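Local coordinates for putative oxidoreductase YfjR (Streptomyces aurantiacus, PDB 4OQZ), which reduces imines with S selectivity, also supporting reductive amination of ketones, probably with NADPH as the hydride donor, at residues L61-L66 with V87-S92; Q3-I8 with Y26-W31; D68-Y73 with P96-A101. One frame throughout, in Å; residues are numbered along the deposited sequence.

Interaction 1 of 3, residues L61-L66 with V87-S92; sequences LVILSL and VLVNLS
L61-L64 and V87-N90 run parallel, 4.8 Å apart at closest approach, with V62 N bonding to V87 O (2.9 Å), V89 N to V62 O, L64 N to V89 O (2.8 Å) and L91 N to L64 O. On one face of the sheet, L61, I63, V87 and V89 make a continuous apolar patch. L61 CD1 reaches diagonally to V89 CG2 at 3.7 Å, and I63 lies alongside V89 with both pointing the same way; I63 CG2, anti to its backbone N, meets L91 CD1 at 3.7 Å. M17 and Y21 of helix 12-23 cover I63 here. On the opposite face L64 CD1 packs on L88 CD2 (3.8 Å), and M72 of helix 69-75 covers L88 and N90. Past the strand ends, side chains take over the polar bonding: S92 OG accepts from L66 N (3.1 Å) over a bent path of 141° and donates to N90 OD1 (2.9 Å). S92 N also bonds to N90 OD1, closing an Asx turn, so that oxygen of the buried N90 accepts from two donors. Adjacent parallel strands joined through helix 69-75 form a beta-alpha-beta unit of the Rossmann fold.

Interaction 2 of 3, residues Q3-I8 with Y26-W31; sequences QSVTVI and YEVTLW
V5 and T29 carry the central bonds of this pair: V5 N meets E27 O at 3.0 Å, T29 N meets V5 O, and V7 N meets T29 O at 3.0 Å. The bonds lengthen toward the ends, where E27 N reaches Q3 O at 3.2 Å and W31 N reaches V7 O at 3.3 Å with an N-H...O angle of only 139°. A water lies within hydrogen-bonding distance of V5 O and 2.6 Å from T29 OG1, beside the backbone bonds. T6 OG1, next to T29 CB, has its polar partners in N59 and A55. Packing then spreads along both faces. V5 CG1 occupies the crowded position between its own N and carbonyl carbon (chi1 68°), from which it touches both Y26 CD2 at 3.9 Å and V28 CG2 at 4.0 Å. Q3 N lies over one face of the Y26 ring, toward its rim, while Y21 of helix 12-23 makes an edge-to-face pair with the same tyrosine. At the far end I8 CG2 approaches the edge of the W31 indole at CE3 (3.8 Å). Within this beta-alpha-beta unit of strand 4-8, helix 12-23 and strand 27-31, the face of V5, V7, V28 and L30 is thus apolar, against the helix. The other is mixed: apolar at I8 and W31, polar at S4, E27 and T29, where exposed E27 and partly exposed S4 and T29 place it near solvent.

Interaction 3 of 3, residues D68-Y73 with P96-A101; sequences DYDAMY and PEKARA
Y69 and K98 meet where two helices of the Rossmann domain, 69-75 and 96-108, lie next to each other along the sheet. Their short segments run at 22° to one another with axes 10.3 Å apart, a spacing bridged by Y69 and Y73 from one side and by K98 from the other. Y69 is the principal bridge. Its CG sits anti to its own carbonyl carbon (chi1 -66°), and the ring is carried across to the first turns of helix 96-108. There A99 CA lies over one face of the ring, 3.9 Å from the centroid, in a CH-pi contact displaced toward the rim. The phenol end slides past A99 CB, which is 3.6 Å from Y69 OH, and K98 CB touches CD2 of the same ring at 3.8 Å. Y69 also touches N90, H113 and T115 of the sheet and A102 of helix 96-108. Y73, one turn after Y69, repeats the crossing nearer the surface: the edge of its ring faces the A101 carbonyl, with Y73 OH 3.2 Å from A101 O, and A102 and R105 extend its packing. At the start of the first helix D68 acts as N-cap, its OD2 accepting from A71 N. R100, salt-bridged to E97 and D161, points away from helix 69-75 and packs on H193 of the second subunit. K98 turns outward, its chain extended beyond CG and bent at chi4 (75°): D70 OD1 lies 3.5 Å from K98 CE but 4.6 Å from K98 NZ, beyond salt-bridge range.

Interactions 1 and 2 are neighbouring parts of one parallel sheet, joined where strand 61-64 pairs with strand 4-8: I63 bonds through its backbone to both T6 and I8. Interaction 1 is the buried core pair, almost wholly aliphatic apart from its polar end, whereas interaction 2 lies farther from the chain centre and admits water and exposed side chains. Interaction 3 is partly buried, with Y69 and A99 inside and D70 and K98 exposed, and the far side of its helix 96-108 meets the second subunit. Its Y69 and M72 rest on N90 of interaction 1, and ring and alanine packing replaces backbone bonding there. Interactions 2 and 3 do not touch, their nearest atoms being about 7 Å apart.

Interaction 1 of 3, residues L61-L66 with V87-S92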
loop_
_atom_site.group_PDB
_atom_site.type_symbol
_atom_site.label_atom_id
_atom_site.label_comp_id
_atom_site.label_asym_id
_atom_site.label_seq_id
_atom_site.Cartn_x
_atom_site.Cartn_y
_atom_site.Cartn_z
ATOM N N LEU A 61 14.975 -12.659 32.895
ATOM C CA LEU A 61 14.346 -12.286 31.616
ATOM C C LEU A 61 13.262 -13.294 31.224
ATOM O O LEU A 61 13.556 -14.463 31.066
ATOM C CB LEU A 61 15.364 -12.121 30.456
ATOM C CG LEU A 61 14.788 -11.505 29.139
ATOM C CD1 LEU A 61 14.439 -10.041 29.303
ATOM C CD2 LEU A 61 15.775 -11.603 28.028
ATOM N N VAL A 62 12.010 -12.832 31.099
ATOM C CA VAL A 62 10.857 -13.667 30.740
ATOM C C VAL A 62 10.228 -13.116 29.438
ATOM O O VAL A 62 9.751 -11.969 29.401
ATOM C CB VAL A 62 9.826 -13.768 31.895
ATOM C CG1 VAL A 62 8.588 -14.551 31.478
ATOM C CG2 VAL A 62 10.455 -14.390 33.133
ATOM N N ILE A 63 10.239 -13.960 28.386
ATOM C CA ILE A 63 9.688 -13.633 27.076
ATOM C C ILE A 63 8.263 -14.154 26.990
ATOM O O ILE A 63 8.047 -15.360 27.143
ATOM C CB ILE A 63 10.586 -14.173 25.927
ATOM C CG1 ILE A 63 12.067 -13.710 26.047
ATOM C CG2 ILE A 63 9.992 -13.834 24.560
ATOM C CD1 ILE A 63 12.381 -12.138 25.855
ATOM N N LEU A 64 7.291 -13.245 26.782
ATOM C CA LEU A 64 5.879 -13.625 26.652
ATOM C C LEU A 64 5.399 -13.487 25.192
ATOM O O LEU A 64 5.553 -12.434 24.579
ATOM C CB LEU A 64 4.966 -12.827 27.582
ATOM C CG LEU A 64 5.307 -12.866 29.055
ATOM C CD1 LEU A 64 5.140 -11.526 29.660
ATOM C CD2 LEU A 64 4.477 -13.915 29.779
ATOM N N SER A 65 4.836 -14.571 24.648
ATOM C CA SER A 65 4.273 -14.604 23.301
ATOM C C SER A 65 2.920 -15.309 23.356
ATOM O O SER A 65 2.781 -16.456 22.932
ATOM C CB SER A 65 5.212 -15.292 22.312
ATOM O OG SER A 65 4.758 -14.953 21.011
ATOM N N LEU A 66 1.933 -14.612 23.933
ATOM C CA LEU A 66 0.568 -15.101 24.104
ATOM C C LEU A 66 -0.364 -14.487 23.052
ATOM O O LEU A 66 0.091 -13.696 22.220
ATOM C CB LEU A 66 0.097 -14.791 25.537
ATOM C CG LEU A 66 0.191 -15.942 26.549
ATOM C CD1 LEU A 66 1.641 -16.236 26.967
ATOM C CD2 LEU A 66 -0.619 -15.621 27.778
ATOM N N VAL A 87 12.075 -8.987 34.545
ATOM C CA VAL A 87 11.799 -8.203 33.347
ATOM C C VAL A 87 10.920 -9.062 32.447
ATOM O O VAL A 87 11.337 -10.146 32.017
ATOM C CB VAL A 87 13.071 -7.657 32.635
ATOM C CG1 VAL A 87 12.699 -6.824 31.406
ATOM C CG2 VAL A 87 13.910 -6.814 33.596
ATOM N N LEU A 88 9.671 -8.609 32.241
ATOM C CA LEU A 88 8.669 -9.287 31.412
ATOM C C LEU A 88 8.504 -8.578 30.058
ATOM O O LEU A 88 8.068 -7.418 29.993
ATOM C CB LEU A 88 7.327 -9.392 32.151
ATOM C CG LEU A 88 7.097 -10.636 32.999
ATOM C CD1 LEU A 88 7.911 -10.593 34.301
ATOM C CD2 LEU A 88 5.635 -10.733 33.381
ATOM N N VAL A 89 8.905 -9.264 28.990
ATOM C CA VAL A 89 8.866 -8.731 27.630
ATOM C C VAL A 89 7.613 -9.274 26.981
ATOM O O VAL A 89 7.539 -10.476 26.668
ATOM C CB VAL A 89 10.146 -9.063 26.818
ATOM C CG1 VAL A 89 10.167 -8.268 25.513
ATOM C CG2 VAL A 89 11.405 -8.768 27.635
ATOM N N ASN A 90 6.599 -8.403 26.841
ATOM C CA ASN A 90 5.327 -8.832 26.274
ATOM C C ASN A 90 5.256 -8.570 24.784
ATOM O O ASN A 90 5.130 -7.426 24.350
ATOM C CB ASN A 90 4.126 -8.279 27.046
ATOM C CG ASN A 90 2.888 -9.119 26.888
ATOM O OD1 ASN A 90 2.466 -9.462 25.784
ATOM N ND2 ASN A 90 2.232 -9.401 27.990
ATOM N N LEU A 91 5.359 -9.644 24.007
ATOM C CA LEU A 91 5.372 -9.586 22.551
ATOM C C LEU A 91 4.009 -9.819 21.897
ATOM O O LEU A 91 3.915 -9.788 20.674
ATOM C CB LEU A 91 6.447 -10.526 21.993
ATOM C CG LEU A 91 7.880 -10.301 22.494
ATOM C CD1 LEU A 91 8.774 -11.421 22.047
ATOM C CD2 LEU A 91 8.466 -8.971 21.996
ATOM N N SER A 92 2.946 -9.994 22.705
ATOM C CA SER A 92 1.567 -10.192 22.233
ATOM C C SER A 92 1.012 -8.880 21.653
ATOM O O SER A 92 0.784 -7.911 22.390
ATOM C CB SER A 92 0.669 -10.686 23.367
ATOM O OG SER A 92 1.353 -11.583 24.226
#

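Interaction 2 of 3, residues Q3-I8 with Y26-W31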
loop_
_atom_site.group_PDB
_atom_site.type_symbol
_atom_site.label_atom_id
_atom_site.label_comp_id
_atom_site.label_asym_id
_atom_site.label_seq_id
_atom_site.Cartn_x
_atom_site.Cartn_y
_atom_site.Cartn_z
ATOM N N GLN A 3 23.271 -16.865 27.657
ATOM C CA GLN A 3 23.054 -16.928 29.105
ATOM C C GLN A 3 21.899 -17.914 29.401
ATOM O O GLN A 3 22.013 -19.070 29.015
ATOM C CB GLN A 3 22.799 -15.509 29.658
ATOM C CG GLN A 3 23.260 -15.293 31.107
ATOM C CD GLN A 3 23.509 -13.833 31.434
ATOM O OE1 GLN A 3 24.592 -13.452 31.894
ATOM N NE2 GLN A 3 22.516 -12.977 31.216
ATOM N N SER A 4 20.801 -17.475 30.045
ATOM C CA SER A 4 19.613 -18.297 30.322
ATOM C C SER A 4 18.376 -17.411 30.142
ATOM O O SER A 4 18.467 -16.206 30.374
ATOM C CB SER A 4 19.671 -18.874 31.733
ATOM O OG SER A 4 19.964 -17.858 32.671
ATOM N N VAL A 5 17.233 -17.989 29.688
ATOM C CA VAL A 5 15.991 -17.228 29.406
ATOM C C VAL A 5 14.682 -18.080 29.536
ATOM O O VAL A 5 14.719 -19.301 29.368
ATOM C CB VAL A 5 16.112 -16.586 27.988
ATOM C CG1 VAL A 5 16.110 -17.653 26.889
ATOM C CG2 VAL A 5 15.065 -15.492 27.736
ATOM N N THR A 6 13.530 -17.419 29.768
ATOM C CA THR A 6 12.240 -18.105 29.781
ATOM C C THR A 6 11.358 -17.631 28.601
ATOM O O THR A 6 11.292 -16.429 28.341
ATOM C CB THR A 6 11.522 -17.884 31.102
ATOM O OG1 THR A 6 12.247 -18.565 32.121
ATOM C CG2 THR A 6 10.095 -18.403 31.076
ATOM N N VAL A 7 10.644 -18.590 27.942
ATOM C CA VAL A 7 9.660 -18.315 26.885
ATOM C C VAL A 7 8.301 -18.909 27.321
ATOM O O VAL A 7 8.206 -20.110 27.549
ATOM C CB VAL A 7 10.085 -18.796 25.456
ATOM C CG1 VAL A 7 9.039 -18.391 24.416
ATOM C CG2 VAL A 7 11.449 -18.231 25.054
ATOM N N ILE A 8 7.271 -18.052 27.469
ATOM C CA ILE A 8 5.899 -18.456 27.810
ATOM C C ILE A 8 5.021 -18.164 26.571
ATOM O O ILE A 8 5.061 -17.055 26.045
ATOM C CB ILE A 8 5.377 -17.779 29.112
ATOM C CG1 ILE A 8 6.270 -18.178 30.317
ATOM C CG2 ILE A 8 3.896 -18.132 29.370
ATOM C CD1 ILE A 8 6.090 -17.437 31.617
ATOM N N TYR A 26 21.484 -20.613 24.670
ATOM C CA TYR A 26 20.753 -20.222 25.881
ATOM C C TYR A 26 20.136 -21.417 26.573
ATOM O O TYR A 26 19.549 -22.288 25.936
ATOM C CB TYR A 26 19.635 -19.211 25.569
ATOM C CG TYR A 26 20.084 -17.790 25.331
ATOM C CD1 TYR A 26 20.654 -17.411 24.114
ATOM C CD2 TYR A 26 19.825 -16.795 26.263
ATOM C CE1 TYR A 26 21.015 -16.087 23.865
ATOM C CE2 TYR A 26 20.173 -15.465 26.022
ATOM C CZ TYR A 26 20.783 -15.118 24.829
ATOM O OH TYR A 26 21.151 -13.814 24.605
ATOM N N GLU A 27 20.248 -21.437 27.904
ATOM C CA GLU A 27 19.597 -22.396 28.766
ATOM C C GLU A 27 18.121 -21.968 28.696
ATOM O O GLU A 27 17.794 -20.853 29.101
ATOM C CB GLU A 27 20.146 -22.254 30.198
ATOM C CG GLU A 27 21.637 -22.529 30.332
ATOM C CD GLU A 27 22.232 -22.086 31.653
ATOM O OE1 GLU A 27 22.195 -22.889 32.611
ATOM O OE2 GLU A 27 22.726 -20.938 31.737
ATOM N N VAL A 28 17.254 -22.779 28.063
ATOM C CA VAL A 28 15.845 -22.370 27.880
ATOM C C VAL A 28 14.807 -23.103 28.760
ATOM O O VAL A 28 14.737 -24.332 28.730
ATOM C CB VAL A 28 15.437 -22.313 26.379
ATOM C CG1 VAL A 28 13.995 -21.845 26.207
ATOM C CG2 VAL A 28 16.364 -21.385 25.602
ATOM N N THR A 29 13.975 -22.318 29.488
ATOM C CA THR A 29 12.856 -22.796 30.319
ATOM C C THR A 29 11.569 -22.358 29.624
ATOM O O THR A 29 11.490 -21.228 29.150
ATOM C CB THR A 29 12.962 -22.290 31.775
ATOM O OG1 THR A 29 14.250 -22.632 32.281
ATOM C CG2 THR A 29 11.900 -22.901 32.690
ATOM N N LEU A 30 10.588 -23.264 29.501
ATOM C CA LEU A 30 9.336 -22.971 28.787
ATOM C C LEU A 30 8.079 -23.170 29.636
ATOM O O LEU A 30 8.133 -23.759 30.705
ATOM C CB LEU A 30 9.185 -23.903 27.551
ATOM C CG LEU A 30 10.333 -24.096 26.569
ATOM C CD1 LEU A 30 10.099 -25.339 25.752
ATOM C CD2 LEU A 30 10.466 -22.911 25.640
ATOM N N TRP A 31 6.939 -22.718 29.080
ATOM C CA TRP A 31 5.567 -22.937 29.509
ATOM C C TRP A 31 4.554 -22.683 28.376
ATOM O O TRP A 31 4.715 -21.743 27.596
ATOM C CB TRP A 31 5.178 -22.196 30.795
ATOM C CG TRP A 31 3.926 -22.780 31.384
ATOM C CD1 TRP A 31 3.822 -23.940 32.095
ATOM C CD2 TRP A 31 2.582 -22.354 31.113
ATOM N NE1 TRP A 31 2.498 -24.223 32.351
ATOM C CE2 TRP A 31 1.715 -23.267 31.757
ATOM C CE3 TRP A 31 2.024 -21.285 30.384
ATOM C CZ2 TRP A 31 0.322 -23.120 31.731
ATOM C CZ3 TRP A 31 0.644 -21.143 30.358
ATOM C CH2 TRP A 31 -0.191 -22.042 31.040
HETATM O O HOH W 1 16.289 -21.435 31.199
#

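Interaction 3 of 3, residues D68-Y73 with P96-A101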
loop_
_atom_site.group_PDB
_atom_site.type_symbol
_atom_site.label_atom_id
_atom_site.label_comp_id
_atom_site.label_asym_id
_atom_site.label_seq_id
_atom_site.Cartn_x
_atom_site.Cartn_y
_atom_site.Cartn_z
ATOM N N ASP A 68 -2.968 -12.311 23.315
ATOM C CA ASP A 68 -3.180 -10.888 23.569
ATOM C C ASP A 68 -2.850 -10.578 25.053
ATOM O O ASP A 68 -2.373 -11.470 25.764
ATOM C CB ASP A 68 -4.666 -10.572 23.275
ATOM C CG ASP A 68 -5.640 -11.614 23.822
ATOM O OD1 ASP A 68 -6.315 -12.277 23.011
ATOM O OD2 ASP A 68 -5.662 -11.821 25.048
ATOM N N TYR A 69 -3.118 -9.324 25.522
ATOM C CA TYR A 69 -2.891 -8.950 26.921
ATOM C C TYR A 69 -3.924 -9.574 27.836
ATOM O O TYR A 69 -3.584 -9.914 28.962
ATOM C CB TYR A 69 -2.762 -7.424 27.127
ATOM C CG TYR A 69 -1.534 -6.840 26.458
ATOM C CD1 TYR A 69 -0.254 -7.160 26.900
ATOM C CD2 TYR A 69 -1.652 -5.984 25.370
ATOM C CE1 TYR A 69 0.877 -6.642 26.275
ATOM C CE2 TYR A 69 -0.525 -5.483 24.718
ATOM C CZ TYR A 69 0.738 -5.811 25.178
ATOM O OH TYR A 69 1.855 -5.334 24.539
ATOM N N ASP A 70 -5.159 -9.794 27.341
ATOM C CA ASP A 70 -6.246 -10.430 28.105
ATOM C C ASP A 70 -5.873 -11.857 28.549
ATOM O O ASP A 70 -6.284 -12.284 29.625
ATOM C CB ASP A 70 -7.540 -10.464 27.275
ATOM C CG ASP A 70 -8.723 -9.802 27.938
ATOM O OD1 ASP A 70 -8.831 -8.559 27.850
ATOM O OD2 ASP A 70 -9.562 -10.529 28.515
ATOM N N ALA A 71 -5.096 -12.584 27.714
ATOM C CA ALA A 71 -4.630 -13.944 27.988
ATOM C C ALA A 71 -3.481 -13.952 28.998
ATOM O O ALA A 71 -3.290 -14.956 29.684
ATOM C CB ALA A 71 -4.203 -14.622 26.696
ATOM N N MET A 72 -2.729 -12.835 29.096
ATOM C CA MET A 72 -1.584 -12.645 30.000
ATOM C C MET A 72 -1.976 -12.693 31.481
ATOM O O MET A 72 -1.229 -13.257 32.282
ATOM C CB MET A 72 -0.852 -11.327 29.668
ATOM C CG MET A 72 0.515 -11.188 30.307
ATOM S SD MET A 72 0.502 -10.116 31.755
ATOM C CE MET A 72 2.225 -9.755 31.886
ATOM N N TYR A 73 -3.138 -12.113 31.837
ATOM C CA TYR A 73 -3.654 -12.075 33.215
ATOM C C TYR A 73 -3.992 -13.455 33.789
ATOM O O TYR A 73 -4.056 -13.609 35.016
ATOM C CB TYR A 73 -4.848 -11.114 33.337
ATOM C CG TYR A 73 -4.504 -9.687 32.975
ATOM C CD1 TYR A 73 -3.954 -8.820 33.916
ATOM C CD2 TYR A 73 -4.713 -9.204 31.687
ATOM C CE1 TYR A 73 -3.614 -7.509 33.581
ATOM C CE2 TYR A 73 -4.370 -7.899 31.337
ATOM C CZ TYR A 73 -3.827 -7.053 32.289
ATOM O OH TYR A 73 -3.507 -5.765 31.940
ATOM N N PRO A 96 -2.456 -0.108 22.213
ATOM C CA PRO A 96 -1.648 0.669 23.178
ATOM C C PRO A 96 -2.262 0.782 24.568
ATOM O O PRO A 96 -1.520 0.799 25.545
ATOM C CB PRO A 96 -1.531 2.046 22.521
ATOM C CG PRO A 96 -1.768 1.817 21.085
ATOM C CD PRO A 96 -2.749 0.694 21.005
ATOM N N GLU A 97 -3.604 0.855 24.662
ATOM C CA GLU A 97 -4.321 0.948 25.937
ATOM C C GLU A 97 -4.156 -0.321 26.783
ATOM O O GLU A 97 -3.803 -0.230 27.958
ATOM C CB GLU A 97 -5.800 1.322 25.720
ATOM C CG GLU A 97 -6.289 2.456 26.607
ATOM C CD GLU A 97 -5.504 3.756 26.564
ATOM O OE1 GLU A 97 -5.377 4.349 25.468
ATOM O OE2 GLU A 97 -5.011 4.180 27.634
ATOM N N LYS A 98 -4.338 -1.505 26.168
ATOM C CA LYS A 98 -4.145 -2.798 26.833
ATOM C C LYS A 98 -2.683 -3.055 27.246
ATOM O O LYS A 98 -2.458 -3.699 28.270
ATOM C CB LYS A 98 -4.758 -3.950 26.023
ATOM C CG LYS A 98 -6.241 -4.124 26.356
ATOM C CD LYS A 98 -6.857 -5.315 25.647
ATOM C CE LYS A 98 -8.273 -5.589 26.098
ATOM N NZ LYS A 98 -9.244 -4.617 25.530
ATOM N N ALA A 99 -1.703 -2.496 26.495
ATOM C CA ALA A 99 -0.276 -2.573 26.835
ATOM C C ALA A 99 0.020 -1.701 28.086
ATOM O O ALA A 99 0.796 -2.125 28.952
ATOM C CB ALA A 99 0.572 -2.127 25.654
ATOM N N ARG A 100 -0.628 -0.496 28.189
ATOM C CA ARG A 100 -0.495 0.406 29.331
ATOM C C ARG A 100 -1.100 -0.219 30.581
ATOM O O ARG A 100 -0.558 -0.007 31.670
ATOM C CB ARG A 100 -1.143 1.792 29.081
ATOM C CG ARG A 100 -0.397 2.650 28.061
ATOM C CD ARG A 100 -1.002 4.038 27.891
ATOM N NE ARG A 100 -0.493 4.694 26.682
ATOM C CZ ARG A 100 -1.191 4.875 25.563
ATOM N NH1 ARG A 100 -2.458 4.484 25.489
ATOM N NH2 ARG A 100 -0.636 5.471 24.518
ATOM N N ALA A 101 -2.216 -0.987 30.436
ATOM C CA ALA A 101 -2.864 -1.645 31.584
ATOM C C ALA A 101 -2.060 -2.867 32.033
ATOM O O ALA A 101 -2.057 -3.186 33.217
ATOM C CB ALA A 101 -4.304 -2.028 31.262
#